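Local coordinates for citrate synthase (Mycobacterium tuberculosis, PDB 4TVM), which catalyses the condensation of oxaloacetate with acetyl-CoA and water to give citrate and CoA, a step of the Krebs cycle, at residues A[253-256]-A[257-261]. Numbering follows the deposited sequence.
Sequences TSIS and GGINA
I255 CG2 stands anti to the backbone N, and I259 CG1 stands anti to the carbonyl carbon (chi1 -72°), while chi2 of I259 extends CD1 back along the helix. This brings I255 CG2 and I259 CD1, one turn on, to 3.7 Å, and the two side chains pass at a slant. I259 CG1 also lies against the carbonyl oxygen I255 O. That same oxygen accepts the amide I259 N at 2.7 Å. The other i to i+4 bonds follow in order: G257 N to T253 O at 3.1 Å, G258 N to S254 O at 3.1 Å and N260 N to S256 O at 2.8 Å. These are backbone bonds of helix 251-262 in the mainly helical citrate synthase fold, and this part of the helix is buried. G257 and G258 carry no side chains, so on their part of the turn the backbone itself is the helix surface. The isoleucine pair packs on W395 of helix 383-403, and I259 also meets M134 and V141 of helix 133-147. S256 OG makes a weak hydrogen bond to N142 ND2 of helix 133-147. The S254 side chain points away from 257-261 at its CB; its OG is hydrogen-bonded to N250 O and W399 NE1. A261 O, at the end of the stretch, is hydrogen-bonded to S247 OG of the second subunit; at its start, T253 packs on W263 of that subunit.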
loop_
_atom_site.group_PDB
_atom_site.type_symbol
_atom_site.label_atom_id
_atom_site.label_comp_id
_atom_site.label_asym_id
_atom_site.label_seq_id
_atom_site.Cartn_x
_atom_site.Cartn_y
_atom_site.Cartn_z
ATOM N N THR A 253 -1.186 9.063 -2.743
ATOM C CA THR A 253 -1.359 7.658 -3.048
ATOM C C THR A 253 -0.444 6.867 -2.138
ATOM O O THR A 253 -0.832 5.821 -1.610
ATOM C CB THR A 253 -1.106 7.374 -4.537
ATOM O OG1 THR A 253 -1.842 8.323 -5.334
ATOM C CG2 THR A 253 -1.520 5.955 -4.878
ATOM N N SER A 254 0.742 7.395 -1.874
ATOM C CA SER A 254 1.649 6.743 -0.900
ATOM C C SER A 254 1.109 6.721 0.546
ATOM O O SER A 254 1.262 5.719 1.246
ATOM C CB SER A 254 3.030 7.378 -0.951
ATOM O OG SER A 254 3.367 7.732 -2.286
ATOM N N ILE A 255 0.432 7.784 0.983
ATOM C CA ILE A 255 -0.162 7.799 2.352
ATOM C C ILE A 255 -1.332 6.830 2.458
ATOM O O ILE A 255 -1.537 6.101 3.448
ATOM C CB ILE A 255 -0.660 9.196 2.696
ATOM C CG1 ILE A 255 0.524 10.150 2.846
ATOM C CG2 ILE A 255 -1.550 9.190 3.931
ATOM C CD1 ILE A 255 1.549 9.712 3.860
ATOM N N SER A 256 -2.130 6.837 1.418
ATOM C CA SER A 256 -3.161 5.874 1.330
ATOM C C SER A 256 -2.630 4.466 1.522
ATOM O O SER A 256 -3.226 3.689 2.225
ATOM C CB SER A 256 -3.824 5.983 -0.007
ATOM O OG SER A 256 -4.763 4.935 -0.062
ATOM N N GLY A 257 -1.507 4.121 0.907
ATOM C CA GLY A 257 -0.935 2.790 1.112
ATOM C C GLY A 257 -0.495 2.557 2.530
ATOM O O GLY A 257 -0.648 1.481 3.079
ATOM N N GLY A 258 0.065 3.576 3.144
ATOM C CA GLY A 258 0.328 3.513 4.557
ATOM C C GLY A 258 -0.970 3.277 5.291
ATOM O O GLY A 258 -0.976 2.517 6.267
ATOM N N ILE A 259 -2.063 3.909 4.851
ATOM C CA ILE A 259 -3.336 3.804 5.596
ATOM C C ILE A 259 -3.931 2.403 5.476
ATOM O O ILE A 259 -4.503 1.874 6.453
ATOM C CB ILE A 259 -4.391 4.836 5.125
ATOM C CG1 ILE A 259 -3.984 6.238 5.580
ATOM C CG2 ILE A 259 -5.759 4.533 5.707
ATOM C CD1 ILE A 259 -4.596 7.317 4.740
ATOM N N ASN A 260 -3.812 1.814 4.281
ATOM C CA ASN A 260 -4.266 0.451 4.078
ATOM C C ASN A 260 -3.407 -0.523 4.910
ATOM O O ASN A 260 -3.943 -1.460 5.518
ATOM C CB ASN A 260 -4.188 0.057 2.611
ATOM C CG ASN A 260 -5.117 0.847 1.719
ATOM O OD1 ASN A 260 -6.108 1.411 2.155
ATOM N ND2 ASN A 260 -4.796 0.876 0.443
ATOM N N ALA A 261 -2.084 -0.343 4.913
ATOM C CA ALA A 261 -1.212 -1.252 5.722
ATOM C C ALA A 261 -1.587 -1.168 7.182
ATOM O O ALA A 261 -1.666 -2.166 7.869
ATOM C CB ALA A 261 0.260 -0.928 5.561
#